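Local coordinates for cypemycin cysteine dehydrogenase (decarboxylating) (Streptomyces sp, PDB 6JDD), which catalyses the oxidative decarboxylation of the C-terminal cysteine of a precursor peptide in the biosynthesis of the linaridin cypemycin, at residues Trp26-Leu31 with Arg55-Leu60; Leu123-Thr128 with Gln141-Arg146. One frame throughout, in Å; residues are numbered along the deposited sequence.

Interaction 1. Residues Trp26-Leu31 with Arg55-Leu60. With FAD (flavin-adenine dinucleotide), chain B.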
loop_
_atom_site.group_PDB
_atom_site.type_symbol
_atom_site.label_atom_id
_atom_site.label_comp_id
_atom_site.label_asym_id
_atom_site.label_seq_id
_atom_site.Cartn_x
_atom_site.Cartn_y
_atom_site.Cartn_z
ATOM N N TRP A 26 14.355 15.398 28.119
ATOM C CA TRP A 26 15.266 16.253 28.931
ATOM C C TRP A 26 15.199 15.858 30.422
ATOM O O TRP A 26 16.269 15.633 31.034
ATOM C CB TRP A 26 14.948 17.735 28.705
ATOM C CG TRP A 26 15.952 18.654 29.312
ATOM C CD1 TRP A 26 17.002 19.240 28.679
ATOM C CD2 TRP A 26 16.010 19.081 30.681
ATOM N NE1 TRP A 26 17.701 20.018 29.559
ATOM C CE2 TRP A 26 17.123 19.937 30.793
ATOM C CE3 TRP A 26 15.229 18.833 31.809
ATOM C CZ2 TRP A 26 17.487 20.546 31.984
ATOM C CZ3 TRP A 26 15.576 19.447 32.996
ATOM C CH2 TRP A 26 16.684 20.296 33.074
ATOM N N TRP A 27 13.998 15.760 30.989
ATOM C CA TRP A 27 13.798 15.343 32.403
ATOM C C TRP A 27 14.247 13.901 32.660
ATOM O O TRP A 27 14.801 13.642 33.720
ATOM C CB TRP A 27 12.340 15.526 32.788
ATOM C CG TRP A 27 12.047 16.958 33.029
ATOM C CD1 TRP A 27 11.390 17.826 32.211
ATOM C CD2 TRP A 27 12.513 17.711 34.148
ATOM N NE1 TRP A 27 11.370 19.076 32.767
ATOM C CE2 TRP A 27 12.052 19.032 33.965
ATOM C CE3 TRP A 27 13.255 17.390 35.280
ATOM C CZ2 TRP A 27 12.298 20.037 34.902
ATOM C CZ3 TRP A 27 13.517 18.393 36.194
ATOM C CH2 TRP A 27 13.034 19.696 36.011
ATOM N N ILE A 28 13.976 12.966 31.761
ATOM C CA ILE A 28 14.510 11.576 31.895
ATOM C C ILE A 28 16.048 11.647 31.914
ATOM O O ILE A 28 16.656 11.016 32.794
ATOM C CB ILE A 28 14.007 10.636 30.782
ATOM C CG1 ILE A 28 12.478 10.521 30.756
ATOM C CG2 ILE A 28 14.681 9.263 30.901
ATOM C CD1 ILE A 28 11.895 9.876 31.973
ATOM N N HIS A 29 16.667 12.393 30.996
ATOM C CA HIS A 29 18.137 12.567 30.961
ATOM C C HIS A 29 18.606 13.120 32.312
ATOM O O HIS A 29 19.536 12.545 32.873
ATOM C CB HIS A 29 18.527 13.457 29.789
ATOM C CG HIS A 29 19.992 13.733 29.739
ATOM N ND1 HIS A 29 20.911 12.722 29.478
ATOM C CD2 HIS A 29 20.690 14.874 29.922
ATOM C CE1 HIS A 29 22.103 13.236 29.492
ATOM N NE2 HIS A 29 21.996 14.550 29.759
ATOM N N TRP A 30 17.963 14.176 32.817
ATOM C CA TRP A 30 18.237 14.775 34.160
ATOM C C TRP A 30 18.190 13.702 35.267
ATOM O O TRP A 30 19.184 13.538 36.023
ATOM C CB TRP A 30 17.264 15.922 34.472
ATOM C CG TRP A 30 17.360 16.468 35.866
ATOM C CD1 TRP A 30 18.139 17.512 36.282
ATOM C CD2 TRP A 30 16.649 16.013 37.036
ATOM N NE1 TRP A 30 17.975 17.718 37.621
ATOM C CE2 TRP A 30 17.079 16.811 38.116
ATOM C CE3 TRP A 30 15.703 15.011 37.280
ATOM C CZ2 TRP A 30 16.589 16.641 39.410
ATOM C CZ3 TRP A 30 15.233 14.827 38.560
ATOM C CH2 TRP A 30 15.669 15.636 39.610
ATOM N N LEU A 31 17.085 12.974 35.361
ATOM C CA LEU A 31 16.937 11.926 36.395
ATOM C C LEU A 31 18.036 10.860 36.235
ATOM O O LEU A 31 18.569 10.430 37.245
ATOM C CB LEU A 31 15.533 11.336 36.273
ATOM C CG LEU A 31 15.181 10.245 37.279
ATOM C CD1 LEU A 31 15.275 10.764 38.704
ATOM C CD2 LEU A 31 13.804 9.703 36.975
ATOM N N ARG A 55 12.046 6.252 20.323
ATOM C CA ARG A 55 13.442 5.809 20.057
ATOM C C ARG A 55 14.411 6.537 20.994
ATOM O O ARG A 55 15.296 5.869 21.564
ATOM C CB ARG A 55 13.809 6.057 18.590
ATOM C CG ARG A 55 14.080 4.789 17.794
ATOM C CD ARG A 55 14.491 5.082 16.364
ATOM N NE ARG A 55 13.393 4.906 15.424
ATOM C CZ ARG A 55 12.506 5.845 15.118
ATOM N NH1 ARG A 55 11.543 5.588 14.250
ATOM N NH2 ARG A 55 12.584 7.037 15.681
ATOM N N ALA A 56 14.243 7.854 21.141
ATOM C CA ALA A 56 15.131 8.656 22.000
ATOM C C ALA A 56 15.047 8.159 23.463
ATOM O O ALA A 56 16.104 8.080 24.133
ATOM C CB ALA A 56 14.790 10.116 21.850
ATOM N N LEU A 57 13.866 7.769 23.937
ATOM C CA LEU A 57 13.695 7.262 25.315
ATOM C C LEU A 57 14.388 5.901 25.450
ATOM O O LEU A 57 14.928 5.605 26.527
ATOM C CB LEU A 57 12.201 7.145 25.646
ATOM C CG LEU A 57 11.420 8.448 25.722
ATOM C CD1 LEU A 57 9.929 8.160 25.741
ATOM C CD2 LEU A 57 11.804 9.265 26.928
ATOM N N ARG A 58 14.300 5.062 24.425
ATOM C CA ARG A 58 15.017 3.767 24.467
ATOM C C ARG A 58 16.500 4.037 24.755
ATOM O O ARG A 58 17.105 3.200 25.413
ATOM C CB ARG A 58 14.858 2.978 23.171
ATOM C CG ARG A 58 13.507 2.322 23.011
ATOM C CD ARG A 58 13.404 1.544 21.719
ATOM N NE ARG A 58 12.016 1.537 21.287
ATOM C CZ ARG A 58 11.023 0.929 21.955
ATOM N NH1 ARG A 58 9.782 0.983 21.477
ATOM N NH2 ARG A 58 11.273 0.255 23.081
ATOM N N HIS A 59 17.069 5.141 24.271
ATOM C CA HIS A 59 18.489 5.515 24.525
ATOM C C HIS A 59 18.622 6.168 25.903
ATOM O O HIS A 59 19.516 5.796 26.644
ATOM C CB HIS A 59 19.069 6.376 23.383
ATOM C CG HIS A 59 19.175 5.605 22.107
ATOM N ND1 HIS A 59 20.151 4.637 21.919
ATOM C CD2 HIS A 59 18.381 5.577 20.998
ATOM C CE1 HIS A 59 19.951 4.053 20.738
ATOM N NE2 HIS A 59 18.870 4.619 20.143
ATOM N N LEU A 60 17.751 7.097 26.271
ATOM C CA LEU A 60 17.976 7.873 27.508
ATOM C C LEU A 60 17.583 7.061 28.746
ATOM O O LEU A 60 18.154 7.313 29.788
ATOM C CB LEU A 60 17.177 9.169 27.407
ATOM C CG LEU A 60 17.595 10.069 26.248
ATOM C CD1 LEU A 60 16.554 11.142 25.948
ATOM C CD2 LEU A 60 18.954 10.698 26.524
HETATM P PA FAD B . 20.653 13.888 7.422
HETATM O O1A FAD B . 19.950 14.880 6.555
HETATM O O2A FAD B . 19.827 12.934 8.219
HETATM O O5B FAD B . 21.711 13.066 6.539
HETATM C C5B FAD B . 21.284 11.827 5.920
HETATM C C4B FAD B . 22.166 11.534 4.731
HETATM O O4B FAD B . 21.332 11.237 3.581
HETATM C C3B FAD B . 23.094 12.672 4.286
HETATM O O3B FAD B . 24.341 12.169 3.820
HETATM C C2B FAD B . 22.297 13.330 3.156
HETATM O O2B FAD B . 23.116 14.021 2.239
HETATM C C1B FAD B . 21.638 12.112 2.519
HETATM N N9A FAD B . 20.403 12.417 1.809
HETATM C C8A FAD B . 20.078 13.578 1.153
HETATM N N7A FAD B . 18.881 13.534 0.613
HETATM C C5A FAD B . 18.396 12.272 0.934
HETATM C C6A FAD B . 17.182 11.616 0.651
HETATM N N6A FAD B . 16.191 12.162 -0.048
HETATM N N1A FAD B . 17.031 10.357 1.127
HETATM C C2A FAD B . 18.032 9.812 1.831
HETATM N N3A FAD B . 19.212 10.331 2.158
HETATM C C4A FAD B . 19.330 11.578 1.672
HETATM N N1 FAD B . 26.303 11.251 14.971
HETATM C C2 FAD B . 27.045 12.255 15.492
HETATM O O2 FAD B . 27.800 12.920 14.779
HETATM N N3 FAD B . 26.997 12.577 16.811
HETATM C C4 FAD B . 26.192 11.902 17.696
HETATM O O4 FAD B . 26.179 12.225 18.874
HETATM C C4X FAD B . 25.403 10.850 17.192
HETATM N N5 FAD B . 24.630 10.195 18.020
HETATM C C5X FAD B . 23.873 9.176 17.506
HETATM C C6 FAD B . 23.035 8.463 18.381
HETATM C C7 FAD B . 22.248 7.427 17.935
HETATM C C7M FAD B . 21.362 6.684 18.901
HETATM C C8 FAD B . 22.278 7.070 16.565
HETATM C C8M FAD B . 21.424 5.941 16.052
HETATM C C9 FAD B . 23.096 7.764 15.695
HETATM C C9A FAD B . 23.903 8.823 16.143
HETATM N N10 FAD B . 24.740 9.544 15.292
HETATM C C10 FAD B . 25.517 10.577 15.783
HETATM C "C1'" FAD B . 24.800 9.202 13.860
HETATM C "C2'" FAD B . 23.973 10.151 13.013
HETATM O "O2'" FAD B . 22.592 9.993 13.323
HETATM C "C3'" FAD B . 24.190 9.886 11.521
HETATM O "O3'" FAD B . 25.520 10.251 11.166
HETATM C "C4'" FAD B . 23.207 10.630 10.615
HETATM O "O4'" FAD B . 23.472 10.302 9.249
HETATM C "C5'" FAD B . 23.277 12.129 10.792
HETATM O "O5'" FAD B . 22.462 12.776 9.778
HETATM P P FAD B . 22.174 14.350 9.891
HETATM O O1P FAD B . 23.473 15.053 10.104
HETATM O O2P FAD B . 21.071 14.558 10.876
HETATM O O3P FAD B . 21.632 14.677 8.417
#

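Interaction 2. Residues Leu123-Thr128 with Gln141-Arg146. With FAD (flavin-adenine dinucleotide), chain C.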
loop_
_atom_site.group_PDB
_atom_site.type_symbol
_atom_site.label_atom_id
_atom_site.label_comp_id
_atom_site.label_asym_id
_atom_site.label_seq_id
_atom_site.Cartn_x
_atom_site.Cartn_y
_atom_site.Cartn_z
ATOM N N LEU A 123 1.245 6.169 43.197
ATOM C CA LEU A 123 0.897 6.640 41.841
ATOM C C LEU A 123 0.780 8.143 41.913
ATOM O O LEU A 123 -0.137 8.603 42.539
ATOM C CB LEU A 123 -0.455 6.042 41.447
ATOM C CG LEU A 123 -0.752 5.992 39.951
ATOM C CD1 LEU A 123 -1.866 5.031 39.672
ATOM C CD2 LEU A 123 -1.108 7.356 39.406
ATOM N N VAL A 124 1.686 8.864 41.285
ATOM C CA VAL A 124 1.699 10.350 41.319
ATOM C C VAL A 124 1.349 10.887 39.943
ATOM O O VAL A 124 1.877 10.426 38.964
ATOM C CB VAL A 124 3.043 10.898 41.785
ATOM C CG1 VAL A 124 2.963 12.393 42.008
ATOM C CG2 VAL A 124 3.512 10.185 43.039
ATOM N N ILE A 125 0.503 11.894 39.935
ATOM C CA ILE A 125 -0.096 12.444 38.697
ATOM C C ILE A 125 0.391 13.875 38.540
ATOM O O ILE A 125 -0.016 14.762 39.338
ATOM C CB ILE A 125 -1.626 12.355 38.719
ATOM C CG1 ILE A 125 -2.067 10.918 38.955
ATOM C CG2 ILE A 125 -2.195 12.929 37.429
ATOM C CD1 ILE A 125 -3.552 10.727 39.016
ATOM N N ALA A 126 1.213 14.064 37.522
ATOM C CA ALA A 126 1.749 15.372 37.153
ATOM C C ALA A 126 0.844 15.920 36.059
ATOM O O ALA A 126 1.230 15.944 34.895
ATOM C CB ALA A 126 3.175 15.225 36.750
ATOM N N ASP A 127 -0.336 16.371 36.482
ATOM C CA ASP A 127 -1.413 16.846 35.590
ATOM C C ASP A 127 -0.933 18.094 34.828
ATOM O O ASP A 127 -0.329 18.991 35.421
ATOM C CB ASP A 127 -2.678 17.157 36.385
ATOM C CG ASP A 127 -2.372 18.090 37.538
ATOM O OD1 ASP A 127 -1.628 17.651 38.458
ATOM O OD2 ASP A 127 -2.829 19.273 37.474
ATOM N N THR A 128 -1.306 18.132 33.554
ATOM C CA THR A 128 -1.231 19.299 32.640
ATOM C C THR A 128 -2.611 19.448 32.000
ATOM O O THR A 128 -2.744 19.008 30.878
ATOM C CB THR A 128 -0.100 19.120 31.603
ATOM O OG1 THR A 128 -0.252 17.898 30.876
ATOM C CG2 THR A 128 1.271 19.089 32.234
ATOM N N GLN A 141 -12.011 14.067 42.226
ATOM C CA GLN A 141 -12.361 13.712 43.632
ATOM C C GLN A 141 -12.441 12.179 43.708
ATOM O O GLN A 141 -12.049 11.606 44.759
ATOM C CB GLN A 141 -13.691 14.313 44.139
ATOM C CG GLN A 141 -13.632 15.673 44.821
ATOM C CD GLN A 141 -14.957 15.964 45.518
ATOM O OE1 GLN A 141 -16.028 15.397 45.205
ATOM N NE2 GLN A 141 -14.905 16.860 46.509
ATOM N N THR A 142 -13.007 11.530 42.705
ATOM C CA THR A 142 -13.215 10.058 42.754
ATOM C C THR A 142 -11.896 9.329 43.005
ATOM O O THR A 142 -11.899 8.224 43.614
ATOM C CB THR A 142 -13.906 9.520 41.509
ATOM O OG1 THR A 142 -15.199 10.093 41.447
ATOM C CG2 THR A 142 -14.126 8.036 41.573
ATOM N N LEU A 143 -10.792 9.928 42.586
ATOM C CA LEU A 143 -9.487 9.267 42.781
ATOM C C LEU A 143 -9.091 9.191 44.273
ATOM O O LEU A 143 -8.252 8.339 44.600
ATOM C CB LEU A 143 -8.448 10.011 41.946
ATOM C CG LEU A 143 -8.525 9.765 40.433
ATOM C CD1 LEU A 143 -7.645 10.748 39.686
ATOM C CD2 LEU A 143 -8.134 8.354 40.060
ATOM N N LYS A 144 -9.709 9.954 45.188
ATOM C CA LYS A 144 -9.427 9.785 46.635
ATOM C C LYS A 144 -9.920 8.427 47.139
ATOM O O LYS A 144 -9.469 8.038 48.224
ATOM C CB LYS A 144 -9.997 10.948 47.443
ATOM C CG LYS A 144 -9.095 12.174 47.432
ATOM C CD LYS A 144 -9.888 13.435 47.394
ATOM C CE LYS A 144 -9.120 14.660 47.822
ATOM N NZ LYS A 144 -10.038 15.578 48.563
ATOM N N LEU A 145 -10.767 7.696 46.403
ATOM C CA LEU A 145 -11.161 6.318 46.822
ATOM C C LEU A 145 -9.959 5.358 46.786
ATOM O O LEU A 145 -10.052 4.222 47.358
ATOM C CB LEU A 145 -12.282 5.835 45.905
ATOM C CG LEU A 145 -13.556 6.689 45.931
ATOM C CD1 LEU A 145 -14.687 5.957 45.238
ATOM C CD2 LEU A 145 -13.968 7.083 47.353
ATOM N N ARG A 146 -8.883 5.777 46.122
ATOM C CA ARG A 146 -7.661 4.956 46.004
ATOM C C ARG A 146 -6.589 5.571 46.885
ATOM O O ARG A 146 -6.171 6.706 46.685
ATOM C CB ARG A 146 -7.207 4.858 44.546
ATOM C CG ARG A 146 -8.204 4.131 43.648
ATOM C CD ARG A 146 -7.640 3.718 42.306
ATOM N NE ARG A 146 -6.490 2.835 42.441
ATOM C CZ ARG A 146 -5.580 2.653 41.496
ATOM N NH1 ARG A 146 -5.700 3.293 40.348
ATOM N NH2 ARG A 146 -4.551 1.850 41.698
HETATM P PA FAD C . -4.145 8.033 24.347
HETATM O O1A FAD C . -3.768 6.608 24.587
HETATM O O2A FAD C . -3.492 8.757 23.218
HETATM O O5B FAD C . -5.739 8.144 24.199
HETATM C C5B FAD C . -6.321 8.042 22.875
HETATM C C4B FAD C . -7.759 7.597 22.996
HETATM O O4B FAD C . -7.988 6.482 22.098
HETATM C C3B FAD C . -8.197 7.110 24.384
HETATM O O3B FAD C . -9.542 7.482 24.660
HETATM C C2B FAD C . -8.048 5.590 24.265
HETATM O O2B FAD C . -8.877 4.888 25.165
HETATM C C1B FAD C . -8.473 5.371 22.817
HETATM N N9A FAD C . -7.917 4.163 22.220
HETATM C C8A FAD C . -7.606 2.983 22.849
HETATM N N7A FAD C . -7.119 2.085 22.023
HETATM C C5A FAD C . -7.111 2.714 20.783
HETATM C C6A FAD C . -6.710 2.290 19.501
HETATM N N6A FAD C . -6.218 1.082 19.241
HETATM N N1A FAD C . -6.840 3.175 18.486
HETATM C C2A FAD C . -7.336 4.391 18.753
HETATM N N3A FAD C . -7.743 4.898 19.914
HETATM C C4A FAD C . -7.602 3.995 20.898
HETATM N N1 FAD C . -4.637 17.519 26.724
HETATM C C2 FAD C . -4.428 17.778 28.035
HETATM O O2 FAD C . -5.100 17.223 28.906
HETATM N N3 FAD C . -3.477 18.655 28.453
HETATM C C4 FAD C . -2.672 19.330 27.568
HETATM O O4 FAD C . -1.829 20.110 27.988
HETATM C C4X FAD C . -2.859 19.086 26.194
HETATM N N5 FAD C . -2.101 19.721 25.337
HETATM C C5X FAD C . -2.302 19.467 24.006
HETATM C C6 FAD C . -1.496 20.139 23.071
HETATM C C7 FAD C . -1.643 19.934 21.720
HETATM C C7M FAD C . -0.761 20.672 20.745
HETATM C C8 FAD C . -2.626 19.026 21.256
HETATM C C8M FAD C . -2.805 18.783 19.780
HETATM C C9 FAD C . -3.423 18.359 22.164
HETATM C C9A FAD C . -3.280 18.563 23.547
HETATM N N10 FAD C . -4.068 17.907 24.491
HETATM C C10 FAD C . -3.888 18.144 25.841
HETATM C "C1'" FAD C . -5.102 16.954 24.048
HETATM C "C2'" FAD C . -4.646 15.514 24.183
HETATM O "O2'" FAD C . -3.571 15.264 23.282
HETATM C "C3'" FAD C . -5.792 14.545 23.885
HETATM O "O3'" FAD C . -6.772 14.644 24.914
HETATM C "C4'" FAD C . -5.347 13.086 23.756
HETATM O "O4'" FAD C . -6.477 12.265 23.457
HETATM C "C5'" FAD C . -4.674 12.574 25.009
HETATM O "O5'" FAD C . -4.449 11.144 24.888
HETATM P P FAD C . -3.536 10.399 25.977
HETATM O O1P FAD C . -4.018 10.781 27.337
HETATM O O2P FAD C . -2.103 10.629 25.628
HETATM O O3P FAD C . -3.905 8.863 25.698
#

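Interaction 1. Residues Trp26-Leu31 with Arg55-Leu60
Ile28 and His29 of helix 24-34 meet Leu57 and Leu60 of helix 54-60, two helices that run nearly parallel. The short axes stand 10.0 Å apart at 7°, and the closest CA atoms are those of His29 and Leu60, 5.8 Å apart. These are neighbouring helices of the Rossmann-like flavoprotein fold, in successive beta-alpha-beta crossovers that share strand 39-44.

Apolar packing carries most of the contact. Ile28 CG1, lying beside its backbone N (chi1 -59°), approaches Leu57 CD2 to 4.1 Å, the two side chains crossing at about a right angle. Its other branch, CG2, rests 4.3 Å from Leu60 CB. Leu57 also packs on Val42 and Val44 of strand 39-44, placing this buried end of the contact against the sheet.

Apolar-to-polar contact marks the outer side. His29, with CG turned anti to its backbone N (chi1 177°), reaches up beside Leu60, where ND1 lies 4.1 Å from Leu60 CD2; the methyl approaches the imidazole obliquely. No hydrogen bond crosses between the segments. Leu60 O instead accepts one from NE of Arg32, farther along helix 24-34.

Other chains meet part of the remaining surface, while Trp27 and Trp30 pack on helix 172-185 of their own chain. Trp26 stacks on Trp26 of the second subunit, and Ala56 packs on Ala22 of that subunit. The FAD held largely by the second subunit reaches His59 through its flavin methyl C7M, which sits over one face of the imidazole toward its rim, 3.5 Å from NE2.

Between 26-31 and 55-60 the contact is thus non-directional, so side-chain shape should set the fit there, while the Arg32-Leu60 bond adds a polar tie between the same two helices.

Interaction 2. Residues Leu123-Thr128 with Gln141-Arg146
The backbones at Ile125 and Leu143 stay well apart, with CA atoms 10.7 Å from each other, in the beta-alpha-beta unit formed by strand 123-127, helix 134-142 and strand 149-151 of the Rossmann-like flavoprotein fold. The pair Leu123 and Arg146 is a little closer, with CA atoms 9.7 Å apart. Between the helix and the next parallel strand, residues 143-145 make a 3-10 turn, in which Arg146 N bonds to Leu143 O.

Only side chains can bridge such a distance. Ile125 holds CG1 beside its backbone N and extends CD1 away from the strand (chi2 179°), while Leu143, in the 3-10 turn, sends CD1 toward the strand; the two methyls meet tip to tip at 4.1 Å. Val100 and Leu103 of helix 97-104 touch both residues, as does Phe151 of the neighbouring strand, so this methyl pair is buried in a larger apolar layer on the sheet.

Leu123 CD1 comes obliquely to the Arg146 guanidinium, 4.3 Å from NH1. The methyl offers this buried charge no bond; NH1 is satisfied by Leu116 O.

Beyond the contact, the chain leads into the cofactor pocket. Farther along the segment, Thr128 presents its backbone carbonyl to the flavin, and FAD N3 donates to Thr128 O over 2.6 Å with an N-H...O angle of 164°.

In the fold
Both interactions belong to the same Rossmann-like flavoprotein fold, yet they lie on opposite sides of the chain's centre, their own centres about 25 Å apart and their nearest atoms about 10 Å, without touching. Interaction 1 joins two helices and is only partly buried, with an outer edge near subunit surfaces; interaction 2 joins a strand to the turn that follows helix 134-142 and is wholly buried. Each relies on aliphatic contact without a hydrogen bond between its segments. Their links to flavin differ: beside 55-60 lies a cofactor bound mainly by another subunit, touched through a methyl, whereas 123-128 bonds its own pocket's cofactor through a backbone carbonyl.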